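Local coordinates for class II aldolase/adducin domain protein (Pseudomonas syringae pv. phaseolicola 1448A, PDB 3OCR) that is of unproven function but belongs to the class II aldolase family, so that a lyase role is possible and actin filament binding only tentative, at residues R24-P29 / I95-T100; V36-A41 / S84-V89; S147-A152 / C213-A218; G161-G164 / S170-E173; A177-G180 / V184-L187. All coordinates share one frame; numbering follows the deposited sequence.

Interaction 1: residues R24-P29 / I95-T100; sequences RDRVSP and IVDDPT
Where Val27 and Asp97 face each other, the two backbones stay 9.8 Å apart, measured CA to CA, so the gap between the end of helix 22-26 and the edge strand 95-97 must be spanned by side chains. Arg26 is long enough to do so. Its CG stands between the backbone N and the carbonyl carbon (chi1 61°), and from there the chain runs extended to NE, toward a shorter Asp97 arriving from the opposite direction. The guanidinium is used side-on. Arg26 NE gives a fairly straight bond to Asp97 OD2 (2.8 Å, 161°) that lies almost in the guanidinium plane. Arg26 NH2 reaches Asp97 OD1 at 2.7 Å, but this second bond is more bent and tilts out of that plane. Both carboxylate oxygens use their syn lone pairs, and the two flat groups are turned 30° from each other, in keeping with the tilt of the second bond. Beside them Pro99 sets its ring at the guanidinium edge, with CG 3.9 Å from Arg26 NH2. Next to Asp97, Asp98 folds back on its own chain: its OD1 accepts from Thr100 N in an Asx turn, and from Thr100 OG1. The edge strand carries a classic beta bulge, two residues, Val96 and Asp97, standing opposite the single Lys88. On the surface, a bidentate arginine-carboxylate salt bridge therefore joins the N-terminal helix to the bulged margin of the sheet.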
# COMPACT_ATOMS: atom_id res chain seq x y z
N ARG A 24 -26.79 -20.15 19.96
CA ARG A 24 -28.03 -19.77 19.27
C ARG A 24 -29.27 -20.44 19.89
O ARG A 24 -30.38 -19.92 19.76
CB ARG A 24 -27.94 -20.06 17.76
CG ARG A 24 -29.14 -19.53 16.95
CD ARG A 24 -29.04 -19.80 15.45
NE ARG A 24 -30.18 -19.21 14.74
CZ ARG A 24 -30.19 -18.89 13.45
NH1 ARG A 24 -29.12 -19.09 12.69
NH2 ARG A 24 -31.28 -18.36 12.91
N ASP A 25 -29.06 -21.56 20.57
CA ASP A 25 -30.16 -22.29 21.22
C ASP A 25 -30.75 -21.55 22.43
O ASP A 25 -31.91 -21.74 22.74
CB ASP A 25 -29.71 -23.70 21.65
CG ASP A 25 -29.64 -24.68 20.47
OD1 ASP A 25 -29.74 -24.23 19.31
OD2 ASP A 25 -29.48 -25.89 20.71
N ARG A 26 -29.94 -20.71 23.08
CA ARG A 26 -30.35 -20.14 24.37
C ARG A 26 -30.57 -18.62 24.35
O ARG A 26 -31.05 -18.05 25.33
CB ARG A 26 -29.35 -20.52 25.47
CG ARG A 26 -27.91 -20.02 25.23
CD ARG A 26 -27.07 -20.03 26.50
NE ARG A 26 -25.76 -19.38 26.31
CZ ARG A 26 -24.63 -20.02 26.03
NH1 ARG A 26 -24.63 -21.35 25.88
NH2 ARG A 26 -23.49 -19.36 25.89
N VAL A 27 -30.21 -17.96 23.25
CA VAL A 27 -30.40 -16.51 23.12
C VAL A 27 -31.65 -16.18 22.27
O VAL A 27 -32.10 -17.01 21.48
CB VAL A 27 -29.13 -15.79 22.55
CG1 VAL A 27 -27.90 -16.12 23.40
CG2 VAL A 27 -28.90 -16.13 21.07
N SER A 28 -32.20 -14.98 22.43
CA SER A 28 -33.36 -14.59 21.63
C SER A 28 -32.96 -14.48 20.15
O SER A 28 -31.80 -14.20 19.84
CB SER A 28 -33.96 -13.28 22.13
OG SER A 28 -33.17 -12.17 21.76
N PRO A 29 -33.92 -14.73 19.23
CA PRO A 29 -33.67 -14.53 17.80
C PRO A 29 -33.17 -13.12 17.50
O PRO A 29 -32.35 -12.94 16.60
CB PRO A 29 -35.05 -14.77 17.17
CG PRO A 29 -35.69 -15.76 18.08
CD PRO A 29 -35.25 -15.32 19.46
N ILE A 95 -19.34 -10.06 32.83
CA ILE A 95 -19.77 -11.10 31.91
C ILE A 95 -21.20 -11.45 32.26
O ILE A 95 -21.52 -11.65 33.43
CB ILE A 95 -18.90 -12.38 32.07
CG1 ILE A 95 -17.41 -12.10 31.79
CG2 ILE A 95 -19.46 -13.54 31.25
CD1 ILE A 95 -17.12 -11.41 30.47
N VAL A 96 -22.06 -11.52 31.25
CA VAL A 96 -23.37 -12.12 31.41
C VAL A 96 -23.33 -13.51 30.76
O VAL A 96 -23.82 -14.48 31.33
CB VAL A 96 -24.51 -11.22 30.87
CG1 VAL A 96 -25.88 -11.90 31.03
CG2 VAL A 96 -24.50 -9.87 31.58
N ASP A 97 -22.71 -13.60 29.59
CA ASP A 97 -22.60 -14.85 28.84
C ASP A 97 -21.31 -14.84 28.03
O ASP A 97 -21.21 -14.14 27.03
CB ASP A 97 -23.81 -14.97 27.90
CG ASP A 97 -23.98 -16.39 27.34
OD1 ASP A 97 -23.02 -17.18 27.34
OD2 ASP A 97 -25.10 -16.69 26.86
N ASP A 98 -20.31 -15.61 28.47
CA ASP A 98 -19.03 -15.68 27.77
C ASP A 98 -18.77 -17.09 27.26
O ASP A 98 -18.21 -17.92 27.98
CB ASP A 98 -17.88 -15.26 28.67
CG ASP A 98 -16.52 -15.35 27.98
OD1 ASP A 98 -16.47 -15.59 26.75
OD2 ASP A 98 -15.50 -15.17 28.68
N PRO A 99 -19.15 -17.36 26.00
CA PRO A 99 -18.97 -18.71 25.43
C PRO A 99 -17.50 -19.12 25.28
O PRO A 99 -17.23 -20.29 25.01
CB PRO A 99 -19.65 -18.60 24.05
CG PRO A 99 -20.56 -17.41 24.15
CD PRO A 99 -19.80 -16.45 25.03
N THR A 100 -16.56 -18.19 25.45
CA THR A 100 -15.13 -18.50 25.23
C THR A 100 -14.34 -18.79 26.50
O THR A 100 -13.29 -19.43 26.45
CB THR A 100 -14.40 -17.35 24.52
OG1 THR A 100 -14.19 -16.27 25.44
CG2 THR A 100 -15.20 -16.84 23.32

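Interaction 2: residues V36-A41 / S84-V89; sequences VKLAAA and SNLVKV
Leu86, at the entry to strand 87-90, packs onto Leu38 and Ala39 of helix 29-47, a helix-on-sheet contact in the buried interior of the class II aldolase fold. Leucine suits this junction because a single branched side chain can serve two helix residues at once. In Leu86, CG lies anti to the carbonyl carbon (chi1 -78°), which carries the fork toward the helix and leaves its two methyls with different tasks. CD2 meets Leu38 CD2 at 3.9 Å, methyl against methyl, while the two side chains cross obliquely. CD1 instead slips in close to the helix backbone, 3.9 Å from Ala39 N. The small side chain of Ala39 suits so near an approach, since it ends at CB. On other sides of the same helix turn, Ala40 touches Trp257, Ile261 and Leu264 of helix 251-265, and Ala41 touches helix 199-219; short side chains are in keeping with three helices meeting here. Polar bonds frame the oily patch. Arg35 NH1 bonds to Leu86 O just before the strand, and Lys88 in the strand makes a salt bridge to Glu31, so polar links also join helix 29-47 to this part of the chain. No hydrogen bond joins 36-41 directly to 84-89; dispersion forces carry the contact, down to Ala39 CB, which lies 4.2 Å from Leu86 CD1.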
# COMPACT_ATOMS: atom_id res chain seq x y z
N VAL A 36 -24.75 -11.90 14.72
CA VAL A 36 -24.34 -12.15 13.35
C VAL A 36 -23.82 -10.86 12.71
O VAL A 36 -22.73 -10.85 12.13
CB VAL A 36 -25.48 -12.78 12.53
CG1 VAL A 36 -25.19 -12.72 11.05
CG2 VAL A 36 -25.73 -14.24 12.97
N LYS A 37 -24.59 -9.78 12.83
CA LYS A 37 -24.22 -8.44 12.31
C LYS A 37 -22.93 -7.88 12.91
O LYS A 37 -22.08 -7.38 12.17
CB LYS A 37 -25.37 -7.43 12.48
CG LYS A 37 -26.48 -7.59 11.43
CD LYS A 37 -27.77 -6.86 11.80
CE LYS A 37 -28.78 -6.93 10.63
NZ LYS A 37 -29.44 -8.27 10.47
N LEU A 38 -22.78 -7.97 14.23
CA LEU A 38 -21.55 -7.48 14.89
C LEU A 38 -20.33 -8.32 14.50
O LEU A 38 -19.26 -7.77 14.26
CB LEU A 38 -21.71 -7.41 16.43
CG LEU A 38 -20.55 -6.80 17.20
CD1 LEU A 38 -20.38 -5.32 16.83
CD2 LEU A 38 -20.75 -6.96 18.72
N ALA A 39 -20.50 -9.65 14.37
CA ALA A 39 -19.42 -10.50 13.90
C ALA A 39 -18.98 -10.16 12.46
O ALA A 39 -17.78 -10.11 12.16
CB ALA A 39 -19.78 -12.06 14.01
N ALA A 40 -19.96 -9.90 11.59
CA ALA A 40 -19.68 -9.46 10.23
C ALA A 40 -18.92 -8.15 10.27
O ALA A 40 -18.01 -7.95 9.46
CB ALA A 40 -20.96 -9.29 9.45
N ALA A 41 -19.28 -7.27 11.19
CA ALA A 41 -18.60 -5.96 11.29
C ALA A 41 -17.12 -6.15 11.68
O ALA A 41 -16.23 -5.55 11.06
CB ALA A 41 -19.29 -5.09 12.27
N SER A 84 -21.22 -16.84 17.41
CA SER A 84 -21.14 -17.66 18.60
C SER A 84 -20.11 -17.26 19.66
O SER A 84 -20.29 -17.61 20.81
CB SER A 84 -20.90 -19.12 18.23
OG SER A 84 -22.09 -19.70 17.75
N ASN A 85 -19.05 -16.55 19.31
CA ASN A 85 -18.01 -16.32 20.32
C ASN A 85 -17.94 -14.90 20.91
O ASN A 85 -17.11 -14.60 21.78
CB ASN A 85 -16.64 -16.91 19.89
CG ASN A 85 -15.94 -16.12 18.78
OD1 ASN A 85 -16.15 -14.90 18.59
ND2 ASN A 85 -15.05 -16.80 18.07
N LEU A 86 -18.85 -14.05 20.45
CA LEU A 86 -18.94 -12.71 21.00
C LEU A 86 -19.31 -12.85 22.47
O LEU A 86 -19.91 -13.85 22.88
CB LEU A 86 -19.98 -11.88 20.26
CG LEU A 86 -19.43 -11.38 18.93
CD1 LEU A 86 -20.58 -11.10 18.01
CD2 LEU A 86 -18.56 -10.11 19.15
N VAL A 87 -18.92 -11.86 23.26
CA VAL A 87 -19.21 -11.92 24.68
C VAL A 87 -20.31 -10.93 25.03
O VAL A 87 -20.25 -9.75 24.64
CB VAL A 87 -17.94 -11.64 25.53
CG1 VAL A 87 -18.23 -11.90 27.01
CG2 VAL A 87 -16.77 -12.48 25.06
N LYS A 88 -21.28 -11.41 25.81
CA LYS A 88 -22.36 -10.56 26.33
C LYS A 88 -22.02 -10.06 27.72
O LYS A 88 -21.79 -10.86 28.64
CB LYS A 88 -23.69 -11.31 26.36
CG LYS A 88 -24.87 -10.40 26.76
CD LYS A 88 -26.21 -11.02 26.38
CE LYS A 88 -26.58 -12.16 27.31
NZ LYS A 88 -27.92 -12.70 26.94
N VAL A 89 -22.00 -8.74 27.84
CA VAL A 89 -21.66 -8.08 29.10
C VAL A 89 -22.74 -7.05 29.47
O VAL A 89 -23.53 -6.63 28.61
CB VAL A 89 -20.27 -7.38 29.04
CG1 VAL A 89 -19.15 -8.41 28.75
CG2 VAL A 89 -20.24 -6.27 28.01

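Interaction 3: residues S147-A152 / C213-A218; sequences SQHSIA and CNIQIA
One face of the His149 ring is covered by Ile215, whose CD1 sits 3.6 Å above the ring plane and displaced toward the rim. This is a CH-pi contact: Ile215 CD1 is 4.0 Å from the ring centroid and 24° off the normal, and within the ring it comes nearest to CG, at 3.7 Å. The ring also meets Tyr211 edge-to-face, while His129 of a second subunit stands nearly perpendicular to it. At the polar end, NE2 is hydrogen-bonded to Asp52 OD2 of that second subunit. Histidine is therefore apt here, offering an aromatic face to a hydrocarbon and a nitrogen to a carboxylate at the subunit boundary. His149 and Ile215 cross at about a right angle. Ile215 holds its CG1 anti to the carbonyl carbon (chi1 -76°), which sends CD1 to the histidine and leaves the CG2 branch for a second partner: Ile215 CG2 lies 4.0 Å from Ser147 CB. Beta-branching thus lets one residue fill two neighbouring places. Ser147 is the N-cap of helix 148-151, and its backbone N donates to Ser150 OG (3.2 Å), from the third residue of the helix. Ser150 OG is further engaged by Leu144 O and Ile146 N, so the start of this short helix is fixed by several polar links. Ile215 and His149 both pack on Ile134 of the second subunit as well. The whole is a helix-helix contact at a subunit interface of the tetramer, where short helix 148-151 is wedged between long helix 199-219 and a neighbouring chain.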
# COMPACT_ATOMS: atom_id res chain seq x y z
N SER A 147 -12.87 17.26 -0.07
CA SER A 147 -13.34 16.19 -0.94
C SER A 147 -14.82 15.96 -0.71
O SER A 147 -15.34 16.27 0.36
CB SER A 147 -12.56 14.90 -0.69
OG SER A 147 -12.87 14.32 0.59
N GLN A 148 -15.53 15.40 -1.69
CA GLN A 148 -16.94 15.06 -1.47
C GLN A 148 -17.11 14.20 -0.20
O GLN A 148 -18.06 14.37 0.57
CB GLN A 148 -17.49 14.31 -2.66
CG GLN A 148 -18.95 13.93 -2.50
CD GLN A 148 -19.62 13.69 -3.84
OE1 GLN A 148 -19.92 12.54 -4.20
NE2 GLN A 148 -19.83 14.77 -4.59
N HIS A 149 -16.19 13.27 -0.01
CA HIS A 149 -16.22 12.33 1.10
C HIS A 149 -16.07 13.00 2.47
O HIS A 149 -16.80 12.66 3.41
CB HIS A 149 -15.16 11.25 0.89
CG HIS A 149 -15.33 10.51 -0.40
ND1 HIS A 149 -15.12 11.10 -1.63
CD2 HIS A 149 -15.75 9.24 -0.65
CE1 HIS A 149 -15.38 10.21 -2.58
NE2 HIS A 149 -15.76 9.08 -2.01
N SER A 150 -15.14 13.95 2.59
CA SER A 150 -14.97 14.67 3.85
C SER A 150 -16.07 15.72 4.07
O SER A 150 -16.49 15.93 5.22
CB SER A 150 -13.60 15.34 3.93
OG SER A 150 -13.42 16.23 2.86
N ILE A 151 -16.50 16.39 2.99
CA ILE A 151 -17.47 17.50 3.07
C ILE A 151 -18.82 16.96 3.54
O ILE A 151 -19.56 17.64 4.27
CB ILE A 151 -17.56 18.29 1.71
CG1 ILE A 151 -16.25 19.00 1.42
CG2 ILE A 151 -18.72 19.30 1.66
CD1 ILE A 151 -16.08 19.46 -0.07
N ALA A 152 -19.12 15.71 3.17
CA ALA A 152 -20.31 15.03 3.65
C ALA A 152 -20.39 14.90 5.19
O ALA A 152 -21.48 14.79 5.76
CB ALA A 152 -20.42 13.64 2.97
N CYS A 213 -10.49 10.03 5.41
CA CYS A 213 -9.14 10.19 5.94
C CYS A 213 -8.06 9.71 4.97
O CYS A 213 -7.07 10.40 4.85
CB CYS A 213 -8.95 9.53 7.31
SG CYS A 213 -10.03 10.16 8.62
N ASN A 214 -8.22 8.54 4.33
CA ASN A 214 -7.26 8.10 3.32
C ASN A 214 -6.96 9.21 2.28
O ASN A 214 -5.81 9.46 1.88
CB ASN A 214 -7.81 6.91 2.50
CG ASN A 214 -8.10 5.66 3.32
OD1 ASN A 214 -9.02 4.90 2.96
ND2 ASN A 214 -7.29 5.37 4.34
N ILE A 215 -8.03 9.83 1.82
CA ILE A 215 -7.97 10.76 0.76
C ILE A 215 -7.25 12.01 1.30
O ILE A 215 -6.44 12.61 0.59
CB ILE A 215 -9.42 11.18 0.31
CG1 ILE A 215 -10.09 10.09 -0.53
CG2 ILE A 215 -9.37 12.51 -0.46
CD1 ILE A 215 -11.63 10.21 -0.52
N GLN A 216 -7.53 12.38 2.54
CA GLN A 216 -6.92 13.65 3.10
C GLN A 216 -5.38 13.57 3.18
O GLN A 216 -4.67 14.55 2.90
CB GLN A 216 -7.39 13.91 4.52
CG GLN A 216 -6.72 15.26 5.13
CD GLN A 216 -7.48 15.78 6.34
OE1 GLN A 216 -8.71 15.85 6.33
NE2 GLN A 216 -6.76 16.13 7.39
N ILE A 217 -4.90 12.41 3.62
CA ILE A 217 -3.47 12.19 3.81
C ILE A 217 -2.75 12.33 2.45
O ILE A 217 -1.74 13.01 2.37
CB ILE A 217 -3.18 10.80 4.46
CG1 ILE A 217 -3.74 10.72 5.89
CG2 ILE A 217 -1.64 10.49 4.51
CD1 ILE A 217 -3.49 11.99 6.75
N ALA A 218 -3.33 11.73 1.40
CA ALA A 218 -2.80 11.92 0.01
C ALA A 218 -2.89 13.38 -0.45
O ALA A 218 -1.88 13.97 -0.92
CB ALA A 218 -3.53 11.01 -0.96

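Interaction 4: residues G161-G164 / S170-E173; sequences GYEG and SERE
A single water joins Glu171 to the loop 161-164. It donates to Glu171 OE2 at 2.6 Å and to Gly164 O at 3.0 Å, and accepts from Glu163 N at 2.8 Å, so that the helix side chain is tied to the loop backbone through one oxygen. Glu171 OE2 has a second partner in His160 NE2, and two partners on this one oxygen should limit the rotation of the carboxylate. Glu171 reaches this far because its CG lies anti to the backbone N (chi1 -166°) and the chain stays extended. Glu163 comes from the opposite direction and lies alongside it. The carboxylates are stacked with their planes 23° apart, but slipped: Glu163 OE2 rests 3.3 Å from Glu171 CG, while Glu171 CD sits 3.5 Å from Glu163 CB. The slip sets each charged end over the other's aliphatic part and leaves Glu163 OE2 and Glu171 OE2 4.4 Å apart. Their like charges would still disfavour the pairing, an effect that the salt bridge from Glu163 OE1 to Arg174 NH2 probably offsets. Gly164 has phi 125°, a conformation in which a side chain would press on the preceding carbonyl, so its lack of one suits the place. Its N also lies 3.5 Å above the centre of the Tyr162 ring. A third subunit also binds the loop, with Lys237 NZ of that subunit bonded to Glu163 O and its Gln148 bonded to Tyr162 OH. The contact thus sits at the turn from strand 157-160 into helix 169-179, with helix 110-118 touching Arg172 on the helix.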
# COMPACT_ATOMS: atom_id res chain seq x y z
N GLY A 161 -10.20 16.02 22.87
CA GLY A 161 -8.77 16.14 23.23
C GLY A 161 -8.22 14.92 23.96
O GLY A 161 -8.89 14.35 24.80
N TYR A 162 -6.98 14.54 23.64
CA TYR A 162 -6.36 13.34 24.18
C TYR A 162 -5.99 13.48 25.66
O TYR A 162 -5.36 14.47 26.07
CB TYR A 162 -5.10 12.96 23.39
CG TYR A 162 -4.59 11.56 23.74
CD1 TYR A 162 -5.40 10.44 23.59
CD2 TYR A 162 -3.29 11.38 24.26
CE1 TYR A 162 -4.94 9.14 23.92
CE2 TYR A 162 -2.82 10.10 24.60
CZ TYR A 162 -3.65 8.99 24.41
OH TYR A 162 -3.17 7.75 24.78
N GLU A 163 -6.36 12.48 26.46
CA GLU A 163 -6.05 12.53 27.89
C GLU A 163 -5.29 11.31 28.44
O GLU A 163 -5.00 11.24 29.61
CB GLU A 163 -7.31 12.81 28.72
CG GLU A 163 -8.08 14.06 28.27
CD GLU A 163 -9.19 14.45 29.23
OE1 GLU A 163 -8.98 14.33 30.46
OE2 GLU A 163 -10.27 14.87 28.76
N GLY A 164 -4.96 10.36 27.57
CA GLY A 164 -4.15 9.21 27.98
C GLY A 164 -4.89 7.94 27.64
O GLY A 164 -5.92 7.99 26.97
N SER A 170 -13.43 11.86 35.21
CA SER A 170 -13.29 13.23 34.72
C SER A 170 -13.30 13.26 33.18
O SER A 170 -14.03 14.05 32.58
CB SER A 170 -12.00 13.84 35.27
OG SER A 170 -12.18 15.20 35.59
N GLU A 171 -12.52 12.38 32.55
CA GLU A 171 -12.51 12.27 31.10
C GLU A 171 -13.80 11.67 30.51
O GLU A 171 -14.24 12.11 29.46
CB GLU A 171 -11.30 11.50 30.56
CG GLU A 171 -11.14 11.69 29.03
CD GLU A 171 -10.13 10.77 28.38
OE1 GLU A 171 -9.41 10.02 29.11
OE2 GLU A 171 -10.07 10.78 27.12
N ARG A 172 -14.37 10.66 31.17
CA ARG A 172 -15.65 10.07 30.72
C ARG A 172 -16.72 11.17 30.55
O ARG A 172 -17.46 11.16 29.58
CB ARG A 172 -16.19 9.07 31.73
CG ARG A 172 -15.81 7.60 31.58
CD ARG A 172 -16.52 6.84 32.75
NE ARG A 172 -15.92 5.56 33.12
CZ ARG A 172 -15.00 5.39 34.07
NH1 ARG A 172 -14.53 6.43 34.75
NH2 ARG A 172 -14.53 4.17 34.33
N GLU A 173 -16.79 12.08 31.51
CA GLU A 173 -17.75 13.18 31.47
C GLU A 173 -17.50 14.06 30.24
O GLU A 173 -18.44 14.40 29.51
CB GLU A 173 -17.68 14.04 32.74
CG GLU A 173 -17.91 13.30 34.06
CD GLU A 173 -17.24 14.00 35.28
OE1 GLU A 173 -16.51 15.01 35.11
OE2 GLU A 173 -17.44 13.54 36.42
O HOH W 1 -7.78 10.14 26.10

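Interaction 5: residues A177-G180 / V184-L187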
# COMPACT_ATOMS: atom_id res chain seq x y z
N ALA A 177 -19.80 14.93 26.93
CA ALA A 177 -20.05 16.33 26.63
C ALA A 177 -19.56 16.72 25.23
O ALA A 177 -20.27 17.40 24.50
CB ALA A 177 -19.43 17.24 27.69
N ASP A 178 -18.37 16.25 24.86
CA ASP A 178 -17.81 16.49 23.53
C ASP A 178 -18.66 15.87 22.42
O ASP A 178 -18.91 16.51 21.41
CB ASP A 178 -16.37 15.96 23.44
CG ASP A 178 -15.37 16.75 24.30
OD1 ASP A 178 -15.59 17.95 24.60
OD2 ASP A 178 -14.36 16.15 24.69
N LEU A 179 -19.08 14.62 22.58
CA LEU A 179 -19.91 13.99 21.56
C LEU A 179 -21.24 14.71 21.36
O LEU A 179 -21.70 14.91 20.22
CB LEU A 179 -20.14 12.52 21.93
CG LEU A 179 -20.97 11.71 20.94
CD1 LEU A 179 -20.17 11.52 19.64
CD2 LEU A 179 -21.30 10.36 21.56
N GLY A 180 -21.86 15.12 22.48
CA GLY A 180 -23.17 15.81 22.45
C GLY A 180 -24.17 14.94 21.71
O GLY A 180 -24.28 13.73 21.97
N VAL A 184 -20.49 10.74 15.36
CA VAL A 184 -19.13 10.58 14.80
C VAL A 184 -18.19 11.46 15.60
O VAL A 184 -18.51 12.64 15.83
CB VAL A 184 -19.05 11.05 13.33
CG1 VAL A 184 -17.64 10.83 12.79
CG2 VAL A 184 -20.10 10.33 12.44
N MSE A 185 -17.06 10.89 16.04
CA MSE A 185 -16.09 11.63 16.85
C MSE A 185 -14.66 11.32 16.42
O MSE A 185 -14.27 10.16 16.13
CB MSE A 185 -16.26 11.36 18.34
CG MSE A 185 -15.47 12.38 19.26
SE MSE A 185 -16.24 12.58 21.06
CE MSE A 185 -16.59 10.64 21.19
N ILE A 186 -13.86 12.36 16.39
CA ILE A 186 -12.45 12.16 16.19
C ILE A 186 -11.80 12.29 17.57
O ILE A 186 -11.87 13.35 18.24
CB ILE A 186 -11.87 13.10 15.08
CG1 ILE A 186 -12.41 12.67 13.72
CG2 ILE A 186 -10.34 13.09 15.09
CD1 ILE A 186 -12.00 13.60 12.52
N LEU A 187 -11.19 11.20 18.00
CA LEU A 187 -10.48 11.20 19.27
C LEU A 187 -9.06 11.66 18.94
O LEU A 187 -8.27 10.92 18.37
CB LEU A 187 -10.49 9.78 19.88
CG LEU A 187 -11.87 9.15 20.06
CD1 LEU A 187 -11.76 7.64 20.21
CD2 LEU A 187 -12.63 9.77 21.26
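Met185, present as selenomethionine, points its side chain from strand 184-187 at the end of helix 169-179, inside the beta-alpha-beta unit formed by strand 157-160, helix 169-179 and strand 184-187. Its CB starts 4.1 Å from Leu179 CD1. CG then leaves anti to the backbone N (chi1 -166°), carrying the selenium up to the helix backbone, where SE lies 3.8 Å from Leu179 N and 4.0 Å from Leu179 CB. The same atom touches Asp178 CB at 4.1 Å. Beyond it the chain bends (chi3 40°), bringing CE back against the leucine, 4.0 Å from Leu179 CD1. The unbranched, flexible methionine chain is well suited to follow the helix surface in this way, and Leu179 crosses it at about a right angle. Met185 also rests on Ala158 and His160 of the parallel strand 157-160, and on Leu175 one turn earlier in the helix. Asp178 offers only its CB here; its OD2 bonds to His160 ND1. Gly180 ends the helix with positive phi, readily adopted without a side chain, and the chain then turns back to the strand. There Leu179 CD1 comes within 4.3 Å of Val184 O.

From the N terminus, interaction 1 closes the widest early loop, joining helix 22-26 to the edge strand 95-97. Interaction 2 is nested within it, pinning helix 29-47 to the chain just before strand 87-90; the two touch, since strands 87-90 and 95-97 are neighbours in the sheet. After both have closed, interaction 3 opens and spans 147 to 218, bringing helix 148-151 to helix 199-219. Inside that loop lie interactions 4 and 5, in series and sharing helix 169-179: the first ties its beginning to the loop after strand 157-160, the second its end to strand 184-187. None cross. Interactions 1 and 3, with centres about 40 Å apart, mark opposite sides of the chain.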